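Side-chain contacts in diacylglycerol kinase (PDB 3S40), which probably transfers phosphate from ATP to the hydroxyl of diacylglycerol, giving phosphatidic acid: residues Val128-Ala131 / Gln136-Leu139; Val201-Tyr206 / Ile286-Gly291. All coordinates share one frame; numbering follows the deposited sequence.

Contact 1 (Val128-Ala131 / Gln136-Leu139)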
loop_
_atom_site.group_PDB
_atom_site.type_symbol
_atom_site.label_atom_id
_atom_site.label_comp_id
_atom_site.label_asym_id
_atom_site.label_seq_id
_atom_site.Cartn_x
_atom_site.Cartn_y
_atom_site.Cartn_z
ATOM N N VAL A 128 -6.482 5.952 7.140
ATOM C CA VAL A 128 -6.220 5.307 5.868
ATOM C C VAL A 128 -6.988 4.003 5.872
ATOM O O VAL A 128 -7.076 3.337 6.902
ATOM C CB VAL A 128 -4.706 5.054 5.704
ATOM C CG1 VAL A 128 -4.418 4.161 4.515
ATOM C CG2 VAL A 128 -3.964 6.390 5.587
ATOM N N ASP A 129 -7.593 3.663 4.739
ATOM C CA ASP A 129 -8.381 2.435 4.647
ATOM C C ASP A 129 -7.468 1.229 4.385
ATOM O O ASP A 129 -6.426 1.363 3.740
ATOM C CB ASP A 129 -9.438 2.527 3.521
ATOM C CG ASP A 129 -10.304 3.802 3.602
ATOM O OD1 ASP A 129 -10.450 4.384 4.712
ATOM O OD2 ASP A 129 -10.840 4.216 2.542
ATOM N N VAL A 130 -7.879 0.061 4.871
ATOM C CA VAL A 130 -7.122 -1.163 4.661
ATOM C C VAL A 130 -8.043 -2.210 4.069
ATOM O O VAL A 130 -9.126 -2.471 4.604
ATOM C CB VAL A 130 -6.557 -1.695 5.995
ATOM C CG1 VAL A 130 -5.958 -3.094 5.810
ATOM C CG2 VAL A 130 -5.545 -0.700 6.590
ATOM N N ALA A 131 -7.600 -2.843 2.990
ATOM C CA ALA A 131 -8.430 -3.824 2.302
ATOM C C ALA A 131 -8.289 -5.219 2.918
ATOM O O ALA A 131 -7.271 -5.535 3.541
ATOM C CB ALA A 131 -8.086 -3.849 0.801
ATOM N N GLN A 136 -7.299 -11.711 4.113
ATOM C CA GLN A 136 -5.909 -11.296 3.997
ATOM C C GLN A 136 -5.896 -9.776 3.769
ATOM O O GLN A 136 -6.656 -9.265 2.928
ATOM C CB GLN A 136 -5.266 -12.027 2.825
ATOM C CG GLN A 136 -3.984 -11.408 2.306
ATOM C CD GLN A 136 -2.803 -11.649 3.218
ATOM O OE1 GLN A 136 -2.103 -12.654 3.091
ATOM N NE2 GLN A 136 -2.572 -10.726 4.146
ATOM N N HIS A 137 -5.061 -9.051 4.514
ATOM C CA HIS A 137 -5.029 -7.584 4.415
ATOM C C HIS A 137 -4.061 -7.085 3.357
ATOM O O HIS A 137 -2.932 -7.567 3.280
ATOM C CB HIS A 137 -4.627 -6.932 5.748
ATOM C CG HIS A 137 -5.584 -7.192 6.863
ATOM N ND1 HIS A 137 -5.378 -8.177 7.806
ATOM C CD2 HIS A 137 -6.753 -6.593 7.192
ATOM C CE1 HIS A 137 -6.381 -8.172 8.668
ATOM N NE2 HIS A 137 -7.227 -7.217 8.320
ATOM N N PHE A 138 -4.491 -6.102 2.565
ATOM C CA PHE A 138 -3.558 -5.371 1.699
ATOM C C PHE A 138 -3.780 -3.862 1.697
ATOM O O PHE A 138 -4.893 -3.375 1.892
ATOM C CB PHE A 138 -3.534 -5.910 0.259
ATOM C CG PHE A 138 -4.812 -5.699 -0.502
ATOM C CD1 PHE A 138 -4.970 -4.594 -1.334
ATOM C CD2 PHE A 138 -5.845 -6.619 -0.409
ATOM C CE1 PHE A 138 -6.148 -4.412 -2.056
ATOM C CE2 PHE A 138 -7.019 -6.446 -1.124
ATOM C CZ PHE A 138 -7.176 -5.336 -1.948
ATOM N N LEU A 139 -2.698 -3.139 1.456
ATOM C CA LEU A 139 -2.699 -1.686 1.506
ATOM C C LEU A 139 -2.718 -1.088 0.101
ATOM O O LEU A 139 -3.248 0.007 -0.122
ATOM C CB LEU A 139 -1.443 -1.226 2.235
ATOM C CG LEU A 139 -1.563 -0.045 3.184
ATOM C CD1 LEU A 139 -2.840 -0.157 3.986
ATOM C CD2 LEU A 139 -0.337 0.003 4.091
#
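The CB of A131 sits over one face of the F138 ring, 3.4 Å from the ring centroid and only 16° off its normal, a CH-pi contact at the heart of a β-hairpin. The two residues form an antiparallel hydrogen-bonded pair between strands 125-133 and 136-138. A131 N gives its hydrogen to F138 O at 3.0 Å, nearly in line with the carbonyl. The return bond, from F138 N to A131 O, is equally long, but its donor approaches from above the carbonyl plane, 46° out of it. A131 O has a further neighbour in H137 CA, 3.2 Å away, a CA-H...O contact. F138 can reach its partner because CG lies between the backbone N and the carbonyl carbon (chi1 67°), which folds the ring back across the strand pair with CZ nearest the methyl.

V130 works the other side of the strand with both methyls. Its CG1 lies 3.8 Å from H137 CD2, meeting the imidazole obliquely, while CG2 packs against L139 CD1.

Beyond this shell, V130 pairs by backbone hydrogen bonds with L289 of strand 284-296, so strand 125-133 is flanked on both edges; H137 rests on A84 and P85. The chain past F138 is fixed by a bond from L139 N to the carboxylate of D275. The side-chain amide ND2 of N203 bonds to both D129 O and L139 O, bridging the segments where L139 CD1 comes within 3.9 Å of D129 O.

Contact 2 (Val201-Tyr206 / Ile286-Gly291); sequences VGNGEY and IELLQG
V201 and I286 meet tip to tip across the interior between two antiparallel sheets, in the part of the chain that belongs to the NAD kinase-like β-sandwich family. From CB of I286 the chain runs out through CG1, set anti to the carbonyl carbon (chi1 -42°), and then extends fully, with chi2 at -172°, so that the terminal CD1 is carried across to the opposite strand. There CD1 lies 3.7 Å from V201 CG2 and 4.0 Å from V201 CG1, and V201 CB follows at 4.1 Å: a single methyl set against the branched end of the valine. The backbones remain well apart, with the CA atoms of V201 and I286 8.9 Å from each other, and no hydrogen bond joins the segments.

Two residues further along each segment, with N203 already in the loop after strand 198-202, L288 CD1 approaches N203 OD1 at 4.0 Å, the two side chains crossing at about a right angle. This is a loose van der Waals touch; the carboxamide is held through ND2, which is hydrogen-bonded to the backbone of L139.

L224 of strand 224-230 touches all four side chains, V201, N203, I286 and L288. W142 of strand 141-144 packs on V201 and I286, and I264 of strand 261-266 adjoins I286, while beyond N203 the chain passes helix 102-106, where E205 N bonds to T106 OG1.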
loop_
_atom_site.group_PDB
_atom_site.type_symbol
_atom_site.label_atom_id
_atom_site.label_comp_id
_atom_site.label_asym_id
_atom_site.label_seq_id
_atom_site.Cartn_x
_atom_site.Cartn_y
_atom_site.Cartn_z
ATOM N N VAL A 201 -7.863 -4.606 -8.184
ATOM C CA VAL A 201 -8.577 -3.932 -7.129
ATOM C C VAL A 201 -7.570 -3.059 -6.408
ATOM O O VAL A 201 -6.643 -3.557 -5.789
ATOM C CB VAL A 201 -9.183 -4.949 -6.152
ATOM C CG1 VAL A 201 -10.094 -4.251 -5.158
ATOM C CG2 VAL A 201 -9.954 -5.989 -6.930
ATOM N N GLY A 202 -7.747 -1.748 -6.508
ATOM C CA GLY A 202 -6.756 -0.809 -6.017
ATOM C C GLY A 202 -7.179 -0.016 -4.799
ATOM O O GLY A 202 -8.347 0.336 -4.635
ATOM N N ASN A 203 -6.205 0.279 -3.950
ATOM C CA ASN A 203 -6.423 1.086 -2.767
ATOM C C ASN A 203 -5.388 2.186 -2.694
ATOM O O ASN A 203 -5.700 3.310 -2.339
ATOM C CB ASN A 203 -6.332 0.242 -1.497
ATOM C CG ASN A 203 -6.745 1.023 -0.257
ATOM O OD1 ASN A 203 -7.804 1.647 -0.225
ATOM N ND2 ASN A 203 -5.895 1.008 0.760
ATOM N N GLY A 204 -4.148 1.843 -3.023
ATOM C CA GLY A 204 -3.057 2.797 -3.028
ATOM C C GLY A 204 -3.000 3.619 -4.303
ATOM O O GLY A 204 -3.506 3.218 -5.351
ATOM N N GLU A 205 -2.354 4.773 -4.213
ATOM C CA GLU A 205 -2.404 5.766 -5.277
ATOM C C GLU A 205 -1.154 5.704 -6.156
ATOM O O GLU A 205 -1.027 6.446 -7.115
ATOM C CB GLU A 205 -2.668 7.152 -4.652
ATOM C CG GLU A 205 -3.905 7.094 -3.710
ATOM C CD GLU A 205 -4.210 8.396 -2.952
ATOM O OE1 GLU A 205 -4.920 8.346 -1.916
ATOM O OE2 GLU A 205 -3.745 9.466 -3.383
ATOM N N TYR A 206 -0.253 4.773 -5.835
ATOM C CA TYR A 206 0.975 4.594 -6.590
ATOM C C TYR A 206 1.233 3.116 -6.796
ATOM O O TYR A 206 0.910 2.302 -5.942
ATOM C CB TYR A 206 2.170 5.210 -5.846
ATOM C CG TYR A 206 2.247 6.695 -6.007
ATOM C CD1 TYR A 206 3.138 7.266 -6.907
ATOM C CD2 TYR A 206 1.401 7.532 -5.292
ATOM C CE1 TYR A 206 3.205 8.630 -7.072
ATOM C CE2 TYR A 206 1.470 8.896 -5.449
ATOM C CZ TYR A 206 2.363 9.443 -6.344
ATOM O OH TYR A 206 2.424 10.816 -6.500
ATOM N N ILE A 286 -13.869 -9.472 -1.322
ATOM C CA ILE A 286 -13.084 -8.331 -0.865
ATOM C C ILE A 286 -13.938 -7.315 -0.122
ATOM O O ILE A 286 -15.030 -6.936 -0.583
ATOM C CB ILE A 286 -12.340 -7.616 -2.006
ATOM C CG1 ILE A 286 -11.719 -8.623 -2.975
ATOM C CG2 ILE A 286 -11.286 -6.680 -1.429
ATOM C CD1 ILE A 286 -10.813 -8.007 -4.000
ATOM N N GLU A 287 -13.410 -6.891 1.027
ATOM C CA GLU A 287 -14.046 -5.921 1.918
ATOM C C GLU A 287 -13.055 -4.790 2.191
ATOM O O GLU A 287 -11.847 -4.986 2.127
ATOM C CB GLU A 287 -14.393 -6.577 3.264
ATOM C CG GLU A 287 -15.131 -7.901 3.174
ATOM C CD GLU A 287 -16.557 -7.748 2.673
ATOM O OE1 GLU A 287 -17.125 -8.748 2.182
ATOM O OE2 GLU A 287 -17.113 -6.631 2.775
ATOM N N LEU A 288 -13.569 -3.617 2.525
ATOM C CA LEU A 288 -12.702 -2.516 2.898
ATOM C C LEU A 288 -12.901 -2.137 4.360
ATOM O O LEU A 288 -14.030 -1.972 4.807
ATOM C CB LEU A 288 -12.997 -1.304 2.031
ATOM C CG LEU A 288 -12.037 -0.163 2.336
ATOM C CD1 LEU A 288 -10.734 -0.361 1.575
ATOM C CD2 LEU A 288 -12.655 1.166 2.023
ATOM N N LEU A 289 -11.805 -1.987 5.101
ATOM C CA LEU A 289 -11.888 -1.484 6.476
ATOM C C LEU A 289 -11.587 0.015 6.525
ATOM O O LEU A 289 -10.440 0.456 6.437
ATOM C CB LEU A 289 -10.931 -2.253 7.385
ATOM C CG LEU A 289 -11.081 -3.772 7.301
ATOM C CD1 LEU A 289 -9.924 -4.442 8.055
ATOM C CD2 LEU A 289 -12.443 -4.206 7.837
ATOM N N GLN A 290 -12.632 0.803 6.679
ATOM C CA GLN A 290 -12.491 2.235 6.567
ATOM C C GLN A 290 -11.703 2.811 7.746
ATOM O O GLN A 290 -11.973 2.506 8.895
ATOM C CB GLN A 290 -13.880 2.873 6.430
ATOM C CG GLN A 290 -13.878 4.243 5.798
ATOM C CD GLN A 290 -15.271 4.708 5.358
ATOM O OE1 GLN A 290 -16.164 3.898 5.073
ATOM N NE2 GLN A 290 -15.456 6.021 5.316
ATOM N N GLY A 291 -10.699 3.623 7.438
ATOM C CA GLY A 291 -9.923 4.290 8.463
ATOM C C GLY A 291 -9.286 3.349 9.467
ATOM O O GLY A 291 -9.144 3.696 10.630
#

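Both contacts are buried and their centres lie about 5 Å apart, yet they join the fold in different ways. Contact 1 is made within a sheet, between strands adjacent in sequence, and combines backbone hydrogen bonds with a methyl over an aromatic ring. Contact 2 runs between two sheets, joins segments distant in sequence, and rests on sparse side-chain touches. They share a sheet, since strands 125-133 and 284-296 are neighbours in it. D129 OD1 of contact 1 lies 2.8 Å from G291 N of contact 2, a probable hydrogen bond at the corner where the second strand turns. N203, a residue of contact 2, also ties into contact 1.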